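Local atomic coordinates of probable Ni/Fe-hydrogenase 1 B-type cytochrome subunit (Escherichia coli K-12, PDB entry 6G94), a protein that probably serves as the heme-bearing b-type cytochrome of a Ni/Fe hydrogenase, carrying electrons at the inner membrane. Residues T146-Y151 and A161-V166; V69-L74 and F142-G147. All blocks are in the same frame, centred on the assembly; numbering follows the deposited sequence.

Contact 1 (T146-Y151 and A161-V166); sequences TGFALY and APFRYV. With HEM (protoporphyrin IX containing Fe), chain B.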
ATOM      1  N   THR I 146      -5.134  29.314 -35.404  1.00 51.66           N
ATOM      2  CA  THR I 146      -5.310  28.991 -33.989  1.00 50.04           C
ATOM      3  C   THR I 146      -4.396  27.856 -33.521  1.00 51.51           C
ATOM      4  O   THR I 146      -3.805  27.942 -32.442  1.00 52.99           O
ATOM      5  CB  THR I 146      -6.783  28.658 -33.623  1.00 47.86           C
ATOM      6  OG1 THR I 146      -7.192  27.414 -34.206  1.00 46.09           O
ATOM      7  CG2 THR I 146      -7.715  29.763 -34.065  1.00 48.06           C
ATOM      8  N   GLY I 147      -4.298  26.794 -34.324  1.00 52.41           N
ATOM      9  CA  GLY I 147      -3.465  25.632 -34.014  1.00 50.12           C
ATOM     10  C   GLY I 147      -1.992  25.962 -33.848  1.00 51.23           C
ATOM     11  O   GLY I 147      -1.326  25.392 -32.981  1.00 50.41           O
ATOM     12  N   PHE I 148      -1.495  26.900 -34.662  1.00 51.47           N
ATOM     13  CA  PHE I 148      -0.099  27.331 -34.611  1.00 52.53           C
ATOM     14  C   PHE I 148       0.174  28.350 -33.527  1.00 55.16           C
ATOM     15  O   PHE I 148       1.303  28.450 -33.040  1.00 57.22           O
ATOM     16  CB  PHE I 148       0.365  27.891 -35.957  1.00 53.32           C
ATOM     17  CG  PHE I 148       1.001  26.868 -36.830  1.00 53.91           C
ATOM     18  CD1 PHE I 148       2.268  26.402 -36.547  1.00 53.84           C
ATOM     19  CD2 PHE I 148       0.317  26.332 -37.899  1.00 55.57           C
ATOM     20  CE1 PHE I 148       2.854  25.427 -37.322  1.00 54.32           C
ATOM     21  CE2 PHE I 148       0.895  25.360 -38.689  1.00 56.97           C
ATOM     22  CZ  PHE I 148       2.168  24.904 -38.397  1.00 57.89           C
ATOM     23  N   ALA I 149      -0.846  29.104 -33.159  1.00 56.10           N
ATOM     24  CA  ALA I 149      -0.714  30.070 -32.078  1.00 55.17           C
ATOM     25  C   ALA I 149      -0.408  29.302 -30.811  1.00 52.94           C
ATOM     26  O   ALA I 149       0.365  29.758 -29.993  1.00 52.28           O
ATOM     27  CB  ALA I 149      -1.967  30.906 -31.919  1.00 54.04           C
ATOM     28  N   LEU I 150      -1.022  28.134 -30.659  1.00 50.69           N
ATOM     29  CA  LEU I 150      -0.735  27.251 -29.547  1.00 50.45           C
ATOM     30  C   LEU I 150       0.632  26.590 -29.609  1.00 52.91           C
ATOM     31  O   LEU I 150       1.347  26.552 -28.626  1.00 55.75           O
ATOM     32  CB  LEU I 150      -1.786  26.164 -29.458  1.00 48.13           C
ATOM     33  CG  LEU I 150      -3.188  26.605 -29.136  1.00 47.16           C
ATOM     34  CD1 LEU I 150      -4.113  25.407 -29.199  1.00 44.90           C
ATOM     35  CD2 LEU I 150      -3.214  27.281 -27.778  1.00 46.92           C
ATOM     36  N   TYR I 151       0.975  26.061 -30.771  1.00 50.98           N
ATOM     37  CA  TYR I 151       2.232  25.365 -30.992  1.00 49.12           C
ATOM     38  C   TYR I 151       3.502  26.236 -30.894  1.00 49.53           C
ATOM     39  O   TYR I 151       4.504  25.819 -30.339  1.00 47.94           O
ATOM     40  CB  TYR I 151       2.151  24.600 -32.320  1.00 46.22           C
ATOM     41  CG  TYR I 151       3.379  23.820 -32.666  1.00 47.29           C
ATOM     42  CD1 TYR I 151       4.435  24.429 -33.323  1.00 50.55           C
ATOM     43  CD2 TYR I 151       3.502  22.480 -32.341  1.00 46.60           C
ATOM     44  CE1 TYR I 151       5.589  23.735 -33.642  1.00 50.77           C
ATOM     45  CE2 TYR I 151       4.653  21.773 -32.663  1.00 47.46           C
ATOM     46  CZ  TYR I 151       5.690  22.405 -33.314  1.00 48.97           C
ATOM     47  OH  TYR I 151       6.835  21.738 -33.642  1.00 49.44           O
ATOM     48  N   ALA I 161       6.411  34.379 -35.665  1.00 70.48           N
ATOM     49  CA  ALA I 161       6.213  35.637 -34.983  1.00 71.54           C
ATOM     50  C   ALA I 161       4.813  36.213 -35.146  1.00 70.08           C
ATOM     51  O   ALA I 161       4.239  36.696 -34.180  1.00 69.42           O
ATOM     52  CB  ALA I 161       7.263  36.635 -35.434  1.00 74.03           C
ATOM     53  N   PRO I 162       4.243  36.161 -36.346  1.00 69.71           N
ATOM     54  CA  PRO I 162       2.874  36.674 -36.483  1.00 70.09           C
ATOM     55  C   PRO I 162       1.787  36.012 -35.644  1.00 67.21           C
ATOM     56  O   PRO I 162       0.882  36.695 -35.206  1.00 64.92           O
ATOM     57  CB  PRO I 162       2.565  36.465 -37.959  1.00 72.03           C
ATOM     58  CG  PRO I 162       3.538  35.443 -38.427  1.00 73.08           C
ATOM     59  CD  PRO I 162       4.773  35.810 -37.704  1.00 71.98           C
ATOM     60  N   PHE I 163       1.865  34.709 -35.423  1.00 66.19           N
ATOM     61  CA  PHE I 163       0.853  34.020 -34.622  1.00 66.92           C
ATOM     62  C   PHE I 163       0.673  34.544 -33.214  1.00 66.16           C
ATOM     63  O   PHE I 163      -0.294  34.209 -32.532  1.00 63.61           O
ATOM     64  CB  PHE I 163       1.166  32.546 -34.574  1.00 67.61           C
ATOM     65  CG  PHE I 163       1.036  31.887 -35.894  1.00 71.05           C
ATOM     66  CD1 PHE I 163      -0.205  31.523 -36.374  1.00 70.70           C
ATOM     67  CD2 PHE I 163       2.149  31.659 -36.675  1.00 76.30           C
ATOM     68  CE1 PHE I 163      -0.337  30.915 -37.611  1.00 72.19           C
ATOM     69  CE2 PHE I 163       2.031  31.050 -37.920  1.00 78.41           C
ATOM     70  CZ  PHE I 163       0.784  30.675 -38.388  1.00 73.74           C
ATOM     71  N   ARG I 164       1.613  35.367 -32.783  1.00 68.20           N
ATOM     72  CA  ARG I 164       1.565  35.933 -31.441  1.00 67.64           C
ATOM     73  C   ARG I 164       0.791  37.240 -31.412  1.00 64.65           C
ATOM     74  O   ARG I 164       1.012  38.086 -30.586  1.00 65.23           O
ATOM     75  CB  ARG I 164       2.977  36.099 -30.882  1.00 68.26           C
ATOM     76  CG  ARG I 164       3.576  34.824 -30.340  1.00 67.92           C
ATOM     77  CD  ARG I 164       4.792  35.145 -29.486  1.00 71.95           C
ATOM     78  NE  ARG I 164       5.963  35.344 -30.333  1.00 74.15           N
ATOM     79  CZ  ARG I 164       6.893  36.265 -30.134  1.00 76.88           C
ATOM     80  NH1 ARG I 164       6.803  37.099 -29.096  1.00 78.07           N
ATOM     81  NH2 ARG I 164       7.912  36.350 -30.982  1.00 74.44           N
ATOM     82  N   TYR I 165      -0.101  37.388 -32.364  1.00 62.62           N
ATOM     83  CA  TYR I 165      -1.071  38.456 -32.395  1.00 60.66           C
ATOM     84  C   TYR I 165      -2.376  37.787 -32.074  1.00 57.41           C
ATOM     85  O   TYR I 165      -3.248  38.392 -31.500  1.00 56.55           O
ATOM     86  CB  TYR I 165      -1.145  39.096 -33.779  1.00 62.50           C
ATOM     87  CG  TYR I 165      -0.071  40.123 -34.052  1.00 65.82           C
ATOM     88  CD1 TYR I 165      -0.263  41.445 -33.718  1.00 66.12           C
ATOM     89  CD2 TYR I 165       1.135  39.771 -34.660  1.00 67.86           C
ATOM     90  CE1 TYR I 165       0.705  42.390 -33.965  1.00 67.33           C
ATOM     91  CE2 TYR I 165       2.114  40.712 -34.908  1.00 68.01           C
ATOM     92  CZ  TYR I 165       1.886  42.020 -34.555  1.00 69.17           C
ATOM     93  OH  TYR I 165       2.833  42.973 -34.781  1.00 72.06           O
ATOM     94  N   VAL I 166      -2.501  36.523 -32.460  1.00 56.91           N
ATOM     95  CA  VAL I 166      -3.678  35.729 -32.186  1.00 58.58           C
ATOM     96  C   VAL I 166      -3.853  35.647 -30.695  1.00 62.35           C
ATOM     97  O   VAL I 166      -4.967  35.713 -30.192  1.00 65.54           O
ATOM     98  CB  VAL I 166      -3.528  34.308 -32.714  1.00 57.11           C
ATOM     99  CG1 VAL I 166      -4.763  33.495 -32.383  1.00 55.08           C
ATOM    100  CG2 VAL I 166      -3.258  34.318 -34.207  1.00 58.58           C
TER
HETATM  101  CHA HEM B 301      -5.120  20.655 -30.069  1.00 49.15           C
HETATM  102  CHB HEM B 301      -7.909  19.293 -33.696  1.00 52.07           C
HETATM  103  CHC HEM B 301      -5.072  21.660 -36.769  1.00 51.64           C
HETATM  104  CHD HEM B 301      -1.968  22.492 -33.196  1.00 51.13           C
HETATM  105  C1A HEM B 301      -6.164  20.201 -30.807  1.00 49.41           C
HETATM  106  C2A HEM B 301      -7.386  19.827 -30.242  1.00 48.77           C
HETATM  107  C3A HEM B 301      -8.184  19.448 -31.253  1.00 49.97           C
HETATM  108  C4A HEM B 301      -7.448  19.580 -32.440  1.00 50.11           C
HETATM  109  CMA HEM B 301      -9.603  18.955 -31.105  1.00 50.21           C
HETATM  110  CAA HEM B 301      -7.725  19.819 -28.769  1.00 47.63           C
HETATM  111  CBA HEM B 301      -8.158  21.176 -28.251  1.00 47.56           C
HETATM  112  CGA HEM B 301      -8.488  21.074 -26.796  1.00 50.81           C
HETATM  113  O1A HEM B 301      -9.456  20.445 -26.354  1.00 48.87           O
HETATM  114  O2A HEM B 301      -7.763  21.653 -25.984  1.00 55.51           O
HETATM  115  C1B HEM B 301      -7.376  19.857 -34.862  1.00 53.34           C
HETATM  116  C2B HEM B 301      -7.998  19.747 -36.138  1.00 51.55           C
HETATM  117  C3B HEM B 301      -7.201  20.430 -36.993  1.00 52.45           C
HETATM  118  C4B HEM B 301      -6.087  20.933 -36.204  1.00 51.33           C
HETATM  119  CMB HEM B 301      -9.287  19.027 -36.454  1.00 48.46           C
HETATM  120  CAB HEM B 301      -7.334  20.675 -38.434  1.00 55.39           C
HETATM  121  CBB HEM B 301      -8.234  20.043 -39.164  1.00 59.19           C
HETATM  122  C1C HEM B 301      -3.935  22.045 -36.071  1.00 51.74           C
HETATM  123  C2C HEM B 301      -2.797  22.617 -36.643  1.00 50.05           C
HETATM  124  C3C HEM B 301      -1.925  22.857 -35.622  1.00 50.68           C
HETATM  125  C4C HEM B 301      -2.540  22.423 -34.429  1.00 50.13           C
HETATM  126  CMC HEM B 301      -2.570  22.948 -38.098  1.00 47.00           C
HETATM  127  CAC HEM B 301      -0.588  23.464 -35.776  1.00 52.02           C
HETATM  128  CBC HEM B 301       0.499  22.806 -35.398  1.00 49.37           C
HETATM  129  C1D HEM B 301      -2.632  22.084 -32.060  1.00 51.72           C
HETATM  130  C2D HEM B 301      -2.044  22.306 -30.747  1.00 50.61           C
HETATM  131  C3D HEM B 301      -2.922  21.783 -29.854  1.00 50.92           C
HETATM  132  C4D HEM B 301      -4.037  21.264 -30.659  1.00 50.35           C
HETATM  133  CMD HEM B 301      -0.710  22.969 -30.511  1.00 48.35           C
HETATM  134  CAD HEM B 301      -2.838  21.723 -28.337  1.00 49.12           C
HETATM  135  CBD HEM B 301      -1.552  21.066 -27.846  1.00 51.00           C
HETATM  136  CGD HEM B 301      -1.457  20.900 -26.352  1.00 53.57           C
HETATM  137  O1D HEM B 301      -1.232  21.859 -25.602  1.00 54.47           O
HETATM  138  O2D HEM B 301      -1.584  19.784 -25.842  1.00 52.37           O
HETATM  139  NA  HEM B 301      -6.218  20.078 -32.164  1.00 49.96           N
HETATM  140  NB  HEM B 301      -6.250  20.560 -34.948  1.00 52.85           N
HETATM  141  NC  HEM B 301      -3.734  21.888 -34.742  1.00 49.93           N
HETATM  142  ND  HEM B 301      -3.822  21.470 -31.967  1.00 52.39           N
HETATM  143 FE   HEM B 301      -4.959  21.006 -33.349  1.00 47.76          FE
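A149, near the C-terminal end of helix 130-151, comes nearest to F163 of the following loop, CA to CA 5.0 Å. No hydrogen bond crosses the gap. The F148 methylene lies over one face of the F163 ring, offset toward its rim: CB of F148 is 3.6 Å from the ring centroid and 16° off the normal, a CH-pi contact. CG of F163, anti to its carbonyl carbon (chi1 -66°), swings the ring beneath that methylene. The two rings are oblique, their planes at 32°. Beside them, CB of A149 packs 3.8 Å from CB of V166, at the start of helix 166-172. The F148 ring itself leads away toward the heme, whose vinyl atom CAC sits over its centre, 3.6 Å above the plane, while M68 of helix 55-83 touches the same side chain. With an alanine here the methyl could still cover F163, but the vinyl would probably lose its aromatic backing and a gap would open against helix 55-83. Apolar contacts thus relay from the loop, predicted to be periplasmic, to the heme rim, an example of a cofactor pocket backed by a second shell that holds by dispersion and shape.

Contact 2 (V69-L74 and F142-G147); sequences VFTVVL and FMIITG. With HEM (protoporphyrin IX containing Fe), chain B.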
ATOM      1  N   VAL I  69       2.140  18.752 -42.063  1.00 58.53           N
ATOM      2  CA  VAL I  69       1.816  18.200 -43.389  1.00 61.39           C
ATOM      3  C   VAL I  69       0.527  18.818 -43.941  1.00 61.38           C
ATOM      4  O   VAL I  69       0.521  19.359 -45.057  1.00 62.35           O
ATOM      5  CB  VAL I  69       1.696  16.657 -43.373  1.00 58.11           C
ATOM      6  CG1 VAL I  69       1.343  16.140 -44.759  1.00 56.04           C
ATOM      7  CG2 VAL I  69       2.990  16.019 -42.890  1.00 55.49           C
ATOM      8  N   PHE I  70      -0.543  18.722 -43.149  1.00 57.49           N
ATOM      9  CA  PHE I  70      -1.826  19.330 -43.471  1.00 55.54           C
ATOM     10  C   PHE I  70      -1.677  20.776 -43.901  1.00 53.59           C
ATOM     11  O   PHE I  70      -2.228  21.166 -44.912  1.00 55.69           O
ATOM     12  CB  PHE I  70      -2.782  19.252 -42.281  1.00 54.61           C
ATOM     13  CG  PHE I  70      -4.076  19.968 -42.502  1.00 54.06           C
ATOM     14  CD1 PHE I  70      -5.113  19.348 -43.204  1.00 58.01           C
ATOM     15  CD2 PHE I  70      -4.265  21.263 -42.025  1.00 52.73           C
ATOM     16  CE1 PHE I  70      -6.316  20.007 -43.430  1.00 57.06           C
ATOM     17  CE2 PHE I  70      -5.464  21.925 -42.237  1.00 53.86           C
ATOM     18  CZ  PHE I  70      -6.491  21.294 -42.937  1.00 56.58           C
ATOM     19  N   THR I  71      -0.938  21.565 -43.131  1.00 52.47           N
ATOM     20  CA  THR I  71      -0.764  22.995 -43.415  1.00 54.90           C
ATOM     21  C   THR I  71      -0.090  23.242 -44.764  1.00 58.74           C
ATOM     22  O   THR I  71      -0.521  24.099 -45.533  1.00 59.37           O
ATOM     23  CB  THR I  71       0.045  23.705 -42.310  1.00 52.97           C
ATOM     24  OG1 THR I  71      -0.651  23.577 -41.072  1.00 52.88           O
ATOM     25  CG2 THR I  71       0.193  25.177 -42.597  1.00 51.82           C
ATOM     26  N   VAL I  72       0.981  22.501 -45.029  1.00 61.55           N
ATOM     27  CA  VAL I  72       1.731  22.615 -46.278  1.00 61.26           C
ATOM     28  C   VAL I  72       0.829  22.282 -47.474  1.00 62.51           C
ATOM     29  O   VAL I  72       0.661  23.099 -48.392  1.00 62.87           O
ATOM     30  CB  VAL I  72       3.006  21.733 -46.242  1.00 60.12           C
ATOM     31  CG1 VAL I  72       3.502  21.411 -47.640  1.00 61.69           C
ATOM     32  CG2 VAL I  72       4.108  22.438 -45.459  1.00 59.72           C
ATOM     33  N   VAL I  73       0.237  21.089 -47.444  1.00 60.96           N
ATOM     34  CA  VAL I  73      -0.627  20.630 -48.516  1.00 60.11           C
ATOM     35  C   VAL I  73      -1.772  21.602 -48.754  1.00 60.89           C
ATOM     36  O   VAL I  73      -1.996  21.996 -49.882  1.00 61.84           O
ATOM     37  CB  VAL I  73      -1.136  19.195 -48.264  1.00 60.40           C
ATOM     38  CG1 VAL I  73      -2.151  18.776 -49.318  1.00 59.19           C
ATOM     39  CG2 VAL I  73       0.030  18.223 -48.266  1.00 60.77           C
ATOM     40  N   LEU I  74      -2.483  21.983 -47.691  1.00 62.24           N
ATOM     41  CA  LEU I  74      -3.596  22.934 -47.764  1.00 62.32           C
ATOM     42  C   LEU I  74      -3.208  24.240 -48.452  1.00 64.81           C
ATOM     43  O   LEU I  74      -3.967  24.738 -49.276  1.00 66.54           O
ATOM     44  CB  LEU I  74      -4.126  23.222 -46.356  1.00 65.34           C
ATOM     45  CG  LEU I  74      -5.457  23.919 -46.025  1.00 66.32           C
ATOM     46  CD1 LEU I  74      -5.265  25.424 -45.847  1.00 66.23           C
ATOM     47  CD2 LEU I  74      -6.533  23.582 -47.047  1.00 65.01           C
ATOM     48  N   PHE I 142      -8.469  28.667 -40.215  1.00 55.61           N
ATOM     49  CA  PHE I 142      -8.703  29.097 -38.845  1.00 54.83           C
ATOM     50  C   PHE I 142      -8.080  28.063 -37.905  1.00 53.71           C
ATOM     51  O   PHE I 142      -7.401  28.420 -36.936  1.00 55.23           O
ATOM     52  CB  PHE I 142     -10.210  29.284 -38.581  1.00 56.52           C
ATOM     53  CG  PHE I 142     -10.532  29.738 -37.180  1.00 57.71           C
ATOM     54  CD1 PHE I 142     -10.257  31.053 -36.773  1.00 59.91           C
ATOM     55  CD2 PHE I 142     -11.082  28.847 -36.255  1.00 55.79           C
ATOM     56  CE1 PHE I 142     -10.527  31.470 -35.476  1.00 57.33           C
ATOM     57  CE2 PHE I 142     -11.356  29.263 -34.960  1.00 56.24           C
ATOM     58  CZ  PHE I 142     -11.088  30.574 -34.575  1.00 56.65           C
ATOM     59  N   MET I 143      -8.281  26.785 -38.225  1.00 51.13           N
ATOM     60  CA  MET I 143      -7.671  25.679 -37.489  1.00 50.55           C
ATOM     61  C   MET I 143      -6.133  25.684 -37.529  1.00 53.11           C
ATOM     62  O   MET I 143      -5.470  24.988 -36.744  1.00 51.82           O
ATOM     63  CB  MET I 143      -8.214  24.352 -38.010  1.00 49.75           C
ATOM     64  CG  MET I 143      -9.634  24.109 -37.576  1.00 50.42           C
ATOM     65  SD  MET I 143      -9.771  24.304 -35.791  1.00 50.89           S
ATOM     66  CE  MET I 143      -9.478  22.619 -35.276  1.00 50.54           C
ATOM     67  N   ILE I 144      -5.582  26.478 -38.447  1.00 55.68           N
ATOM     68  CA  ILE I 144      -4.145  26.589 -38.651  1.00 56.40           C
ATOM     69  C   ILE I 144      -3.643  27.811 -37.900  1.00 56.56           C
ATOM     70  O   ILE I 144      -2.658  27.711 -37.152  1.00 57.87           O
ATOM     71  CB  ILE I 144      -3.768  26.646 -40.155  1.00 57.02           C
ATOM     72  CG1 ILE I 144      -3.842  25.229 -40.774  1.00 55.80           C
ATOM     73  CG2 ILE I 144      -2.390  27.289 -40.351  1.00 55.67           C
ATOM     74  CD1 ILE I 144      -3.727  25.160 -42.291  1.00 53.51           C
ATOM     75  N   ILE I 145      -4.319  28.949 -38.092  1.00 53.96           N
ATOM     76  CA  ILE I 145      -3.974  30.175 -37.374  1.00 53.12           C
ATOM     77  C   ILE I 145      -4.058  29.957 -35.862  1.00 53.07           C
ATOM     78  O   ILE I 145      -3.148  30.346 -35.139  1.00 52.86           O
ATOM     79  CB  ILE I 145      -4.870  31.350 -37.783  1.00 52.83           C
ATOM     80  CG1 ILE I 145      -4.659  31.679 -39.246  1.00 53.55           C
ATOM     81  CG2 ILE I 145      -4.548  32.587 -36.968  1.00 52.91           C
ATOM     82  CD1 ILE I 145      -5.789  32.494 -39.823  1.00 55.98           C
ATOM     83  N   THR I 146      -5.134  29.314 -35.404  1.00 51.66           N
ATOM     84  CA  THR I 146      -5.310  28.991 -33.989  1.00 50.04           C
ATOM     85  C   THR I 146      -4.396  27.856 -33.521  1.00 51.51           C
ATOM     86  O   THR I 146      -3.805  27.942 -32.442  1.00 52.99           O
ATOM     87  CB  THR I 146      -6.783  28.658 -33.623  1.00 47.86           C
ATOM     88  OG1 THR I 146      -7.192  27.414 -34.206  1.00 46.09           O
ATOM     89  CG2 THR I 146      -7.715  29.763 -34.065  1.00 48.06           C
ATOM     90  N   GLY I 147      -4.298  26.794 -34.324  1.00 52.41           N
ATOM     91  CA  GLY I 147      -3.465  25.632 -34.014  1.00 50.12           C
ATOM     92  C   GLY I 147      -1.992  25.962 -33.848  1.00 51.23           C
ATOM     93  O   GLY I 147      -1.326  25.392 -32.981  1.00 50.41           O
TER
HETATM   94  CHA HEM B 301      -5.120  20.655 -30.069  1.00 49.15           C
HETATM   95  CHB HEM B 301      -7.909  19.293 -33.696  1.00 52.07           C
HETATM   96  CHC HEM B 301      -5.072  21.660 -36.769  1.00 51.64           C
HETATM   97  CHD HEM B 301      -1.968  22.492 -33.196  1.00 51.13           C
HETATM   98  C1A HEM B 301      -6.164  20.201 -30.807  1.00 49.41           C
HETATM   99  C2A HEM B 301      -7.386  19.827 -30.242  1.00 48.77           C
HETATM  100  C3A HEM B 301      -8.184  19.448 -31.253  1.00 49.97           C
HETATM  101  C4A HEM B 301      -7.448  19.580 -32.440  1.00 50.11           C
HETATM  102  CMA HEM B 301      -9.603  18.955 -31.105  1.00 50.21           C
HETATM  103  CAA HEM B 301      -7.725  19.819 -28.769  1.00 47.63           C
HETATM  104  CBA HEM B 301      -8.158  21.176 -28.251  1.00 47.56           C
HETATM  105  CGA HEM B 301      -8.488  21.074 -26.796  1.00 50.81           C
HETATM  106  O1A HEM B 301      -9.456  20.445 -26.354  1.00 48.87           O
HETATM  107  O2A HEM B 301      -7.763  21.653 -25.984  1.00 55.51           O
HETATM  108  C1B HEM B 301      -7.376  19.857 -34.862  1.00 53.34           C
HETATM  109  C2B HEM B 301      -7.998  19.747 -36.138  1.00 51.55           C
HETATM  110  C3B HEM B 301      -7.201  20.430 -36.993  1.00 52.45           C
HETATM  111  C4B HEM B 301      -6.087  20.933 -36.204  1.00 51.33           C
HETATM  112  CMB HEM B 301      -9.287  19.027 -36.454  1.00 48.46           C
HETATM  113  CAB HEM B 301      -7.334  20.675 -38.434  1.00 55.39           C
HETATM  114  CBB HEM B 301      -8.234  20.043 -39.164  1.00 59.19           C
HETATM  115  C1C HEM B 301      -3.935  22.045 -36.071  1.00 51.74           C
HETATM  116  C2C HEM B 301      -2.797  22.617 -36.643  1.00 50.05           C
HETATM  117  C3C HEM B 301      -1.925  22.857 -35.622  1.00 50.68           C
HETATM  118  C4C HEM B 301      -2.540  22.423 -34.429  1.00 50.13           C
HETATM  119  CMC HEM B 301      -2.570  22.948 -38.098  1.00 47.00           C
HETATM  120  CAC HEM B 301      -0.588  23.464 -35.776  1.00 52.02           C
HETATM  121  CBC HEM B 301       0.499  22.806 -35.398  1.00 49.37           C
HETATM  122  C1D HEM B 301      -2.632  22.084 -32.060  1.00 51.72           C
HETATM  123  C2D HEM B 301      -2.044  22.306 -30.747  1.00 50.61           C
HETATM  124  C3D HEM B 301      -2.922  21.783 -29.854  1.00 50.92           C
HETATM  125  C4D HEM B 301      -4.037  21.264 -30.659  1.00 50.35           C
HETATM  126  CMD HEM B 301      -0.710  22.969 -30.511  1.00 48.35           C
HETATM  127  CAD HEM B 301      -2.838  21.723 -28.337  1.00 49.12           C
HETATM  128  CBD HEM B 301      -1.552  21.066 -27.846  1.00 51.00           C
HETATM  129  CGD HEM B 301      -1.457  20.900 -26.352  1.00 53.57           C
HETATM  130  O1D HEM B 301      -1.232  21.859 -25.602  1.00 54.47           O
HETATM  131  O2D HEM B 301      -1.584  19.784 -25.842  1.00 52.37           O
HETATM  132  NA  HEM B 301      -6.218  20.078 -32.164  1.00 49.96           N
HETATM  133  NB  HEM B 301      -6.250  20.560 -34.948  1.00 52.85           N
HETATM  134  NC  HEM B 301      -3.734  21.888 -34.742  1.00 49.93           N
HETATM  135  ND  HEM B 301      -3.822  21.470 -31.967  1.00 52.39           N
HETATM  136 FE   HEM B 301      -4.959  21.006 -33.349  1.00 47.76          FE
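I144 meets F70, T71 and L74, illustrating how one side chain can reach in among several of a neighbouring helix. The axes of segments 69-74 and 142-147 stay 10.9 Å apart at closest, their directions at 135°, and side chains from both helices fill that distance. CG1 of I144 is anti to the carbonyl carbon (chi1 -77°) and the chain then runs on extended, which carries CD1 in among the three residues of the other helix. There CD1 lies 3.7 Å from CE2 of F70 and 3.9 Å from CD1 of L74, while CG1 meets the F70 ring at its edge, in the plane. CG2 of I144 turns to the methyl of T71.

No hydrogen bond joins the two segments; the hydroxyls find partners in their own helices, and T146 has a further one in H184 of helix 177-203. OG1 of T71, 3.6 Å from CG1 of I144, is hydrogen-bonded to the carbonyl of G67. OG1 of T146 gives its proton to O of F142 at 2.9 Å, tilted 28° from the carbonyl plane; that oxygen also accepts from the backbone N of T146.

The third kind of contact is with the heme. M143, bent along its chain, lays CE over the face of pyrrole B, 3.3 Å from C2B. G147 brings its backbone tight over the porphyrin, with O 3.0 Å from the meso carbon CHD. OG1 of T71 and CG1 of I144 both touch the methyl CMC. Helices packing over the face and along one edge of a heme, with apolar side chains and a close-packed glycine, fit the membrane helix bundle of the b561-type cytochromes.

In the fold
Read from the N terminus, helix 55-83 supplies the first half of contact 2. The chain then passes through 67 intervening residues, including helix 102-111, before helix 130-151 returns to close that long loop. Contact 1 takes over at once: the two share T146 and G147, and only nine residues separate its halves, so it closes a short excursion, predicted to be periplasmic, leading into helix 166-172. The spans therefore follow one another, overlapping at their junction and neither nesting nor crossing. Helix 130-151 is the common member, facing helix 55-83 in one and the loop in the other. F148 CE2 packs 3.4 Å from T71 OG1, joining both contacts beside the heme they each touch.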